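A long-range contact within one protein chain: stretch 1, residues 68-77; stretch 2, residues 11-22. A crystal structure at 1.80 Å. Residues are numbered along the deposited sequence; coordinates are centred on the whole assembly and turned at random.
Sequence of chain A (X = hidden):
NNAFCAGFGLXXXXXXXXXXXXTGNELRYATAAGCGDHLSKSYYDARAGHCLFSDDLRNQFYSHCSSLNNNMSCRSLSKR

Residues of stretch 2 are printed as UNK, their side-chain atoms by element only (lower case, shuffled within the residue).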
# COMPACT_ATOMS: atom_id res chain seq x y z
N LEU A 68 -3.62 -4.90 -3.14
CA LEU A 68 -2.48 -4.07 -3.54
C LEU A 68 -1.50 -4.81 -4.45
O LEU A 68 -0.35 -4.40 -4.60
CB LEU A 68 -1.74 -3.54 -2.30
CG LEU A 68 -2.50 -2.50 -1.48
CD1 LEU A 68 -1.72 -2.17 -0.21
CD2 LEU A 68 -2.77 -1.25 -2.32
N ASN A 69 -1.97 -5.90 -5.05
CA ASN A 69 -1.17 -6.72 -5.96
C ASN A 69 0.00 -7.39 -5.28
O ASN A 69 1.02 -7.68 -5.91
CB ASN A 69 -0.68 -5.89 -7.15
CG ASN A 69 -0.50 -6.72 -8.40
OD1 ASN A 69 -1.36 -7.54 -8.75
ND2 ASN A 69 0.62 -6.53 -9.09
N ASN A 70 -0.13 -7.66 -3.98
CA ASN A 70 0.96 -8.27 -3.23
C ASN A 70 0.64 -9.70 -2.79
O ASN A 70 -0.50 -10.15 -2.87
CB ASN A 70 1.31 -7.45 -2.00
CG ASN A 70 1.80 -6.06 -2.33
OD1 ASN A 70 2.52 -5.86 -3.30
ND2 ASN A 70 1.40 -5.09 -1.52
N ASN A 71 1.67 -10.39 -2.32
CA ASN A 71 1.46 -11.68 -1.67
C ASN A 71 1.42 -11.48 -0.15
O ASN A 71 1.56 -10.36 0.35
CB ASN A 71 2.58 -12.66 -2.04
CG ASN A 71 2.60 -12.98 -3.54
OD1 ASN A 71 3.66 -13.02 -4.17
ND2 ASN A 71 1.42 -13.20 -4.13
N MET A 72 1.21 -12.57 0.59
CA MET A 72 1.25 -12.48 2.05
C MET A 72 2.10 -13.60 2.64
O MET A 72 2.01 -14.74 2.21
CB MET A 72 -0.15 -12.55 2.64
CG MET A 72 -0.16 -12.60 4.16
SD MET A 72 -1.83 -12.85 4.78
CE MET A 72 -2.12 -14.56 4.33
N SER A 73 2.94 -13.25 3.61
CA SER A 73 3.62 -14.25 4.42
C SER A 73 3.11 -14.19 5.85
O SER A 73 2.86 -13.11 6.40
CB SER A 73 5.13 -14.04 4.42
OG SER A 73 5.70 -14.44 3.18
N CYS A 74 2.96 -15.37 6.46
CA CYS A 74 2.55 -15.49 7.85
C CYS A 74 3.43 -16.48 8.60
O CYS A 74 3.82 -17.50 8.04
CB CYS A 74 1.10 -15.96 7.94
SG CYS A 74 -0.13 -14.74 7.46
N ARG A 75 3.75 -16.18 9.85
CA ARG A 75 4.36 -17.14 10.76
C ARG A 75 3.36 -17.46 11.87
O ARG A 75 2.62 -16.59 12.33
CB ARG A 75 5.65 -16.57 11.36
CG ARG A 75 6.71 -16.14 10.36
CD ARG A 75 7.49 -17.33 9.80
NE ARG A 75 8.31 -16.99 8.64
CZ ARG A 75 8.01 -17.29 7.38
NH1 ARG A 75 6.89 -17.96 7.09
NH2 ARG A 75 8.82 -16.93 6.39
N SER A 76 3.33 -18.73 12.29
CA SER A 76 2.54 -19.15 13.43
C SER A 76 3.32 -18.88 14.72
O SER A 76 4.52 -19.13 14.78
CB SER A 76 2.21 -20.64 13.31
OG SER A 76 1.65 -21.16 14.50
N LEU A 77 2.66 -18.37 15.76
CA LEU A 77 3.37 -18.05 17.00
C LEU A 77 3.01 -19.00 18.14
O LEU A 77 2.06 -19.78 18.03
CB LEU A 77 3.11 -16.59 17.41
CG LEU A 77 3.51 -15.51 16.41
CD1 LEU A 77 2.97 -14.13 16.84
CD2 LEU A 77 5.02 -15.48 16.26
N UNK A 11 0.95 -13.16 23.34
CA UNK A 11 -0.03 -14.21 23.15
C UNK A 11 -0.77 -14.08 21.82
O UNK A 11 -1.92 -14.48 21.71
o UNK A 11 -0.39 -14.29 25.56
c UNK A 11 -1.05 -14.23 24.30
N UNK A 12 -0.13 -13.48 20.83
CA UNK A 12 -0.65 -13.53 19.48
C UNK A 12 -0.43 -14.93 18.92
O UNK A 12 0.36 -15.71 19.47
s UNK A 12 -0.05 -10.81 19.30
c UNK A 12 0.00 -12.47 18.59
N UNK A 13 -1.14 -15.26 17.85
CA UNK A 13 -1.03 -16.57 17.24
C UNK A 13 -0.45 -16.50 15.83
O UNK A 13 0.12 -17.47 15.34
c UNK A 13 -2.97 -17.38 18.64
n UNK A 13 -5.32 -19.81 20.33
c UNK A 13 -4.63 -18.50 20.13
c UNK A 13 -4.22 -18.25 18.68
c UNK A 13 -2.38 -17.28 17.25
N UNK A 14 -0.59 -15.34 15.20
CA UNK A 14 -0.13 -15.17 13.84
C UNK A 14 0.64 -13.86 13.70
O UNK A 14 0.37 -12.88 14.41
c UNK A 14 -2.83 -19.90 12.23
n UNK A 14 -3.82 -17.86 13.31
c UNK A 14 -3.38 -16.57 13.48
c UNK A 14 -2.14 -16.41 12.92
c UNK A 14 -0.66 -18.16 11.69
c UNK A 14 -2.85 -18.56 12.64
c UNK A 14 -0.64 -19.49 11.30
c UNK A 14 -1.79 -17.68 12.38
c UNK A 14 -1.31 -15.17 12.88
c UNK A 14 -1.72 -20.34 11.57
N UNK A 15 1.62 -13.86 12.80
CA UNK A 15 2.41 -12.67 12.51
C UNK A 15 2.56 -12.59 11.00
O UNK A 15 3.30 -13.39 10.42
o UNK A 15 6.94 -11.03 13.36
o UNK A 15 6.22 -12.97 14.13
c UNK A 15 3.78 -12.80 13.15
c UNK A 15 6.08 -11.93 13.44
c UNK A 15 4.78 -11.75 12.72
N UNK A 16 1.87 -11.65 10.36
CA UNK A 16 1.75 -11.65 8.90
C UNK A 16 2.22 -10.33 8.29
O UNK A 16 2.25 -9.31 8.96
s UNK A 16 -0.44 -13.45 8.99
c UNK A 16 0.30 -11.90 8.48
N UNK A 17 2.58 -10.37 7.01
CA UNK A 17 2.98 -9.16 6.29
C UNK A 17 2.78 -9.27 4.78
O UNK A 17 2.78 -10.37 4.21
c UNK A 17 4.43 -8.77 6.60
c UNK A 17 6.89 -11.59 6.32
c UNK A 17 6.21 -9.85 5.08
c UNK A 17 7.14 -13.16 8.06
c UNK A 17 6.16 -12.50 8.80
c UNK A 17 5.53 -11.36 8.31
n UNK A 17 7.05 -10.94 5.12
c UNK A 17 5.90 -10.89 7.05
c UNK A 17 5.47 -9.79 6.24
c UNK A 17 7.52 -12.72 6.82
N UNK A 18 2.64 -8.12 4.14
CA UNK A 18 2.55 -8.06 2.69
C UNK A 18 3.94 -8.21 2.07
O UNK A 18 4.91 -7.70 2.60
c UNK A 18 1.93 -6.73 2.25
s UNK A 18 0.23 -6.49 2.82
N UNK A 19 4.02 -8.92 0.94
CA UNK A 19 5.28 -9.09 0.23
C UNK A 19 5.18 -8.72 -1.25
O UNK A 19 4.19 -9.01 -1.90
o UNK A 19 4.88 -11.45 -0.22
c UNK A 19 5.82 -10.53 0.35
c UNK A 19 6.05 -10.89 1.80
N UNK A 20 6.20 -8.05 -1.76
CA UNK A 20 6.25 -7.71 -3.17
C UNK A 20 6.36 -8.98 -3.99
O UNK A 20 7.16 -9.86 -3.67
c UNK A 20 7.43 -6.82 -3.44
N UNK A 21 5.55 -9.11 -5.03
CA UNK A 21 5.67 -10.27 -5.90
C UNK A 21 7.07 -10.28 -6.55
O UNK A 21 7.71 -9.24 -6.68
c UNK A 21 5.73 -9.13 -8.90
n UNK A 21 5.32 -8.16 -9.79
c UNK A 21 4.07 -7.83 -9.51
c UNK A 21 4.69 -9.38 -8.07
n UNK A 21 3.66 -8.55 -8.48
c UNK A 21 4.54 -10.34 -6.93
N UNK A 22 7.56 -11.47 -6.91
CA UNK A 22 8.89 -11.59 -7.48
C UNK A 22 10.01 -11.46 -6.45
O UNK A 22 10.63 -12.46 -6.09
O HOH W 1 -1.03 -20.17 15.50
O HOH W 2 8.57 -13.39 3.28
O HOH W 3 5.07 -14.04 0.66
O HOH W 4 6.53 -12.45 -2.93
O HOH W 5 3.82 -6.73 -5.45

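Position 11 carries one carbon and then one oxygen, its CA-to-CB bond pointing away and its atoms touching nothing on stretch 1: Ser11. Position 12 has one carbon and one sulfur; its CB lies 3.8 Å from Leu77 CD1, and the sulfur is bonded covalently elsewhere in the structure, as fits Cys12. Position 13 is a row of four carbons ending in nitrogen, its CA-to-CB bond pointing away from stretch 1; the unbranched chain and terminal nitrogen make it Lys13, whose O accepts from Leu77 N at 2.7 Å.

Position 14 opens the strand with one carbon and fused five- and six-membered rings holding eight carbons and one nitrogen, a six-membered-ring carbon lying near Ser76 CB. This is Trp14, with CZ3 3.7 Å from Ser76 CB. Position 15 has three carbons, the third carrying two oxygens, one of them near Leu77 CD2: Glu15. Its OE1 is 3.5 Å from Leu77 CD2, while its backbone N and O both pair with Arg75.

Position 16 has one carbon and a sulfur, the sulfur 2.0 Å from Cys74 SG: the composition gives cysteine and the distance a disulfide, so this is Cys16. The two residues form a non-hydrogen-bonded pair with CA atoms 4.1 Å apart; the bond's chi3 is 109°.

Position 17 again shows one carbon and a nine-atom fused ring system with one nitrogen. Ser73 CB lies over its face and Arg75 CG at its edge: Trp17, with CH2 3.8 Å from Arg75 CG. Position 18, one carbon and one sulfur, has CB 4.1 Å from Asn70 ND2: Cys18.

Position 19 branches at its first carbon into a carbon and an oxygen, the oxygen near Asn71 CB: Thr19. Its OG1 lies 3.2 Å from Asn71 CB, and one water joins OG1 to Ser73 OG. Position 20 has a lone carbon, pointing away: Ala20. Position 21 has one carbon and a five-membered ring of three carbons and two nitrogens, its edge approached by Asn69 ND2: His21, with ND1 3.7 Å from Asn69 ND2. Position 22 has no side-chain atoms and a positive phi, which favours glycine: Gly22.

The contact is an antiparallel ladder, with reciprocal backbone hydrogen bonds at Asn71–Thr19, Ser73–Trp17 and Arg75–Glu15. Side chains alternate between faces. One gathers Met72, Cys74 and Ser76 with Cys18, Cys16 and Trp14; the other pairs Asn71, Ser73 and Arg75 with Thr19, Trp17 and Glu15, where Trp17 CH2 sits over the Arg75 guanidinium. The rule is backbone pairing for register, a covalent staple on the Cys16–Cys74 face, and an indole on each face.

Stretch 2 11-22: SCKWECWCTAHG
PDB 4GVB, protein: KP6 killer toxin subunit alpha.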